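Local atomic coordinates of cytochrome P450 (Rhodococcus erythropolis, PDB entry 3WEC), a protein that hydroxylates the quinoline nitrogen of aurachin alkaloids as a heme-dependent cytochrome P450, a step that confers their antibiotic activity. Residues F190-K194 / E195-R199; A202-E205 / E206-Y210. All coordinates share one frame; numbering follows the deposited sequence.

Interaction 1 of 2, residues F190-K194 / E195-R199; sequences FAIPK and EVADR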
loop_
_atom_site.group_PDB
_atom_site.type_symbol
_atom_site.label_atom_id
_atom_site.label_comp_id
_atom_site.label_asym_id
_atom_site.label_seq_id
_atom_site.Cartn_x
_atom_site.Cartn_y
_atom_site.Cartn_z
ATOM N N PHE A 190 -10.851 7.488 11.581
ATOM C CA PHE A 190 -11.994 8.135 12.184
ATOM C C PHE A 190 -11.592 9.458 12.802
ATOM O O PHE A 190 -12.275 9.979 13.691
ATOM C CB PHE A 190 -12.544 7.255 13.295
ATOM C CG PHE A 190 -13.228 6.036 12.815
ATOM C CD1 PHE A 190 -14.589 6.043 12.588
ATOM C CD2 PHE A 190 -12.511 4.864 12.602
ATOM C CE1 PHE A 190 -15.234 4.901 12.133
ATOM C CE2 PHE A 190 -13.146 3.718 12.149
ATOM C CZ PHE A 190 -14.509 3.735 11.910
ATOM N N ALA A 191 -10.459 9.999 12.387
ATOM C CA ALA A 191 -10.100 11.349 12.856
ATOM C C ALA A 191 -10.107 12.260 11.629
ATOM O O ALA A 191 -9.062 12.829 11.246
ATOM C CB ALA A 191 -8.739 11.364 13.572
ATOM N N ILE A 192 -11.297 12.351 11.021
ATOM C CA ILE A 192 -11.520 13.028 9.738
ATOM C C ILE A 192 -12.814 13.835 9.836
ATOM O O ILE A 192 -13.884 13.262 9.950
ATOM C CB ILE A 192 -11.489 12.044 8.523
ATOM C CG1 ILE A 192 -11.772 12.769 7.218
ATOM C CG2 ILE A 192 -12.484 10.901 8.677
ATOM C CD1 ILE A 192 -11.999 11.827 6.060
ATOM N N PRO A 193 -12.697 15.178 9.876
ATOM C CA PRO A 193 -13.863 16.064 9.842
ATOM C C PRO A 193 -14.722 15.846 8.598
ATOM O O PRO A 193 -14.278 15.217 7.632
ATOM C CB PRO A 193 -13.251 17.472 9.866
ATOM C CG PRO A 193 -11.930 17.300 10.545
ATOM C CD PRO A 193 -11.445 15.924 10.100
ATOM N N LYS A 194 -15.947 16.383 8.664
ATOM C CA LYS A 194 -17.070 16.195 7.723
ATOM C C LYS A 194 -16.837 16.739 6.325
ATOM O O LYS A 194 -17.067 16.039 5.345
ATOM C CB LYS A 194 -18.341 16.874 8.294
ATOM C CG LYS A 194 -18.107 18.098 9.201
ATOM C CD LYS A 194 -16.759 18.799 8.980
ATOM C CE LYS A 194 -16.096 19.191 10.292
ATOM N NZ LYS A 194 -16.081 20.659 10.519
ATOM N N GLU A 195 -16.405 18.002 6.267
ATOM C CA GLU A 195 -16.136 18.727 5.021
ATOM C C GLU A 195 -15.079 18.051 4.146
ATOM O O GLU A 195 -15.017 18.309 2.940
ATOM C CB GLU A 195 -15.710 20.178 5.328
ATOM C CG GLU A 195 -14.850 20.831 4.243
ATOM C CD GLU A 195 -14.519 22.298 4.491
ATOM O OE1 GLU A 195 -13.435 22.730 4.030
ATOM O OE2 GLU A 195 -15.326 23.021 5.126
ATOM N N VAL A 196 -14.273 17.192 4.786
ATOM C CA VAL A 196 -13.125 16.511 4.235
ATOM C C VAL A 196 -13.551 15.134 3.733
ATOM O O VAL A 196 -13.148 14.719 2.635
ATOM C CB VAL A 196 -12.009 16.363 5.314
ATOM C CG1 VAL A 196 -10.940 15.363 4.883
ATOM C CG2 VAL A 196 -11.375 17.702 5.621
ATOM N N ALA A 197 -14.366 14.441 4.539
ATOM C CA ALA A 197 -15.083 13.228 4.073
ATOM C C ALA A 197 -15.818 13.613 2.778
ATOM O O ALA A 197 -15.539 13.082 1.748
ATOM C CB ALA A 197 -16.079 12.753 5.149
ATOM N N ASP A 198 -16.714 14.599 2.846
ATOM C CA ASP A 198 -17.412 15.153 1.662
ATOM C C ASP A 198 -16.478 15.476 0.500
ATOM O O ASP A 198 -16.624 14.902 -0.596
ATOM C CB ASP A 198 -18.195 16.440 2.029
ATOM C CG ASP A 198 -19.369 16.183 2.950
ATOM O OD1 ASP A 198 -20.163 17.133 3.164
ATOM O OD2 ASP A 198 -19.524 15.047 3.453
ATOM N N ARG A 199 -15.510 16.371 0.742
ATOM C CA ARG A 199 -14.490 16.734 -0.253
ATOM C C ARG A 199 -13.832 15.503 -0.931
ATOM O O ARG A 199 -13.397 15.527 -2.105
ATOM C CB ARG A 199 -13.422 17.469 0.487
ATOM C CG ARG A 199 -12.629 18.456 -0.312
ATOM C CD ARG A 199 -12.867 19.757 0.409
ATOM N NE ARG A 199 -11.716 20.634 0.439
ATOM C CZ ARG A 199 -11.837 21.970 0.507
ATOM N NH1 ARG A 199 -13.036 22.516 0.482
ATOM N NH2 ARG A 199 -10.768 22.749 0.528
#
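Ile192 reaches forward onto the first turn of the helix that follows it, its delta branch lying across Val196. The closest apolar approach is 3.6 Å, from Ile192 CG1 to Val196 CG1, and Ile192 CD1 stays 3.9 Å from the same Val196 methyl. CG1 of Ile192 stands opposite its own backbone nitrogen (chi1 178°), and with the chain extended beyond it CD1 is carried past the valine to lie 3.8 Å from Ala197 N. Val196 also places CG1 trans to its nitrogen (chi1 166°), which turns this methyl rather than CG2 to the isoleucine. Ile192 also touches Pro86, and Ala197 Pro87, both in a loop of the same chain.

Residues 190-199 run from the F-G loop, which follows the F helix 172-182, into helix 194-216, the G helix of the cytochrome P450 fold. Pro193 occupies the N-cap position and has no side-chain acceptor for the first N-H groups; its carbonyl receives Ala197 N at 3.2 Å and, weakly, Val196 N. The next helical bond runs from Asp198 N to Lys194 O at 2.9 Å. The carboxylate of Asp198 folds back beside its own nitrogen (chi1 -68°), bringing OD2 to 3.3 Å from Lys194 O, an approach of two acceptors that is not a bond.

Farther out, the charged chains spread over the surface. Glu195 extends outward from the helix, alongside Arg199, so that OE1 lies 3.6 Å from Arg199 NH1, over one face of the guanidinium and toward its rim; the attraction is between charges alone, since no N-H points at the oxygen. Lys194, bent at successive bonds, leaves NZ 5.9 Å from Glu195 OE2, a distance at which the opposite charges do not touch.

Interaction 2 of 2, residues A202-E205 / E206-Y210; sequences AAIE and ESIDY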
loop_
_atom_site.group_PDB
_atom_site.type_symbol
_atom_site.label_atom_id
_atom_site.label_comp_id
_atom_site.label_asym_id
_atom_site.label_seq_id
_atom_site.Cartn_x
_atom_site.Cartn_y
_atom_site.Cartn_z
ATOM N N ALA A 202 -16.606 13.600 -2.998
ATOM C CA ALA A 202 -16.764 14.200 -4.315
ATOM C C ALA A 202 -15.660 13.647 -5.220
ATOM O O ALA A 202 -15.890 13.381 -6.384
ATOM C CB ALA A 202 -16.746 15.714 -4.260
ATOM N N ALA A 203 -14.482 13.384 -4.677
ATOM C CA ALA A 203 -13.369 13.090 -5.545
ATOM C C ALA A 203 -13.391 11.609 -5.992
ATOM O O ALA A 203 -12.902 11.240 -7.085
ATOM C CB ALA A 203 -12.085 13.501 -4.850
ATOM N N ILE A 204 -13.989 10.758 -5.167
ATOM C CA ILE A 204 -14.286 9.430 -5.611
ATOM C C ILE A 204 -15.269 9.487 -6.773
ATOM O O ILE A 204 -15.080 8.776 -7.785
ATOM C CB ILE A 204 -14.775 8.496 -4.461
ATOM C CG1 ILE A 204 -13.636 8.241 -3.451
ATOM C CG2 ILE A 204 -15.354 7.167 -5.002
ATOM C CD1 ILE A 204 -14.153 7.757 -2.104
ATOM N N GLU A 205 -16.295 10.322 -6.644
ATOM C CA GLU A 205 -17.374 10.383 -7.643
ATOM C C GLU A 205 -16.895 10.995 -8.963
ATOM O O GLU A 205 -17.095 10.392 -10.036
ATOM C CB GLU A 205 -18.613 11.131 -7.099
ATOM C CG GLU A 205 -19.229 10.513 -5.838
ATOM C CD GLU A 205 -20.542 11.176 -5.402
ATOM O OE1 GLU A 205 -21.598 10.498 -5.513
ATOM O OE2 GLU A 205 -20.544 12.364 -4.962
ATOM N N GLU A 206 -16.242 12.165 -8.864
ATOM C CA GLU A 206 -15.702 12.880 -10.026
ATOM C C GLU A 206 -14.620 12.125 -10.818
ATOM O O GLU A 206 -14.499 12.348 -12.018
ATOM C CB GLU A 206 -15.199 14.276 -9.637
ATOM C CG GLU A 206 -16.237 15.100 -8.881
ATOM C CD GLU A 206 -15.755 16.480 -8.418
ATOM O OE1 GLU A 206 -14.586 16.837 -8.634
ATOM O OE2 GLU A 206 -16.565 17.224 -7.831
ATOM N N SER A 207 -13.844 11.250 -10.167
ATOM C CA SER A 207 -12.751 10.556 -10.838
ATOM C C SER A 207 -13.271 9.251 -11.467
ATOM O O SER A 207 -12.774 8.780 -12.505
ATOM C CB SER A 207 -11.573 10.274 -9.869
ATOM O OG SER A 207 -11.979 9.428 -8.815
ATOM N N ILE A 208 -14.301 8.688 -10.850
ATOM C CA ILE A 208 -15.051 7.635 -11.482
ATOM C C ILE A 208 -15.833 8.165 -12.715
ATOM O O ILE A 208 -15.853 7.485 -13.758
ATOM C CB ILE A 208 -15.961 6.895 -10.467
ATOM C CG1 ILE A 208 -15.103 5.928 -9.639
ATOM C CG2 ILE A 208 -17.095 6.140 -11.195
ATOM C CD1 ILE A 208 -15.845 5.356 -8.446
ATOM N N ASP A 209 -16.463 9.341 -12.596
ATOM C CA ASP A 209 -17.170 9.960 -13.746
ATOM C C ASP A 209 -16.207 10.152 -14.918
ATOM O O ASP A 209 -16.438 9.673 -16.057
ATOM C CB ASP A 209 -17.790 11.331 -13.383
ATOM C CG ASP A 209 -19.313 11.308 -13.375
ATOM O OD1 ASP A 209 -19.904 10.612 -12.513
ATOM O OD2 ASP A 209 -19.921 11.984 -14.247
ATOM N N TYR A 210 -15.120 10.856 -14.613
ATOM C CA TYR A 210 -14.061 11.121 -15.556
ATOM C C TYR A 210 -13.484 9.833 -16.181
ATOM O O TYR A 210 -13.256 9.783 -17.386
ATOM C CB TYR A 210 -12.971 11.885 -14.852
ATOM C CG TYR A 210 -11.722 11.959 -15.643
ATOM C CD1 TYR A 210 -11.556 12.958 -16.568
ATOM C CD2 TYR A 210 -10.699 11.051 -15.457
ATOM C CE1 TYR A 210 -10.426 13.047 -17.328
ATOM C CE2 TYR A 210 -9.556 11.128 -16.230
ATOM C CZ TYR A 210 -9.443 12.134 -17.165
ATOM O OH TYR A 210 -8.344 12.290 -17.966
#
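Ala202 to Tyr210 form regular alpha-helical turns, with Glu206 N bonded to Ala202 O at 2.8 Å, Ile208 N to Ile204 O at 3.2 Å and Asp209 N to Glu205 O at 2.8 Å. The fourth acceptor, Ala203 O, takes two donors of Ser207. Its hydroxyl OG gives the shorter bond, 2.7 Å and in the carbonyl plane, while Ser207 N, at 3.2 Å, sits above that plane. OG lies between the backbone nitrogen and the carbonyl carbon (chi1 62°), which turns it back to the preceding turn. One residue on, Ile204 and Ile208 run side by side in the same direction, CG2 of the first 3.9 Å from CD1 of the second; both reach Leu248 of helix 240-271, the long helix through the core of the P450 fold. Ser207 also touches Leu248, and with Ala203 and Ile204 it packs on helix 172-182. Glu206 runs back past Ala202, its CG 3.1 Å from Ala202 O, and its OE1 takes a weak hydrogen bond from Trp178 NE1. The bond to Ala203 O satisfies the buried hydroxyl of Ser207 inside its own helix, consistent with its place against Trp178 and Leu248.

How the interactions relate
Both interactions belong to helix 194-216 and follow each other along it, their centres about 17 Å apart. Interaction 1 is a surface contact at the helix start: none of its touching residues is buried, and the carbonyls of the N-cap and first helical residue, one apolar pair and loosely coupled charges hold the turn. Interaction 2, further along, is partly buried: it joins the helix to helices 172-182 and 240-271, and pairs aligned isoleucines with a serine folded onto its own backbone, while Glu205 and Asp209 are exposed. Both lie away from the heme and substrate sites; the side chains of Ile192 and Ile204 are about 14 and 13 Å from the bound aurachin intermediate.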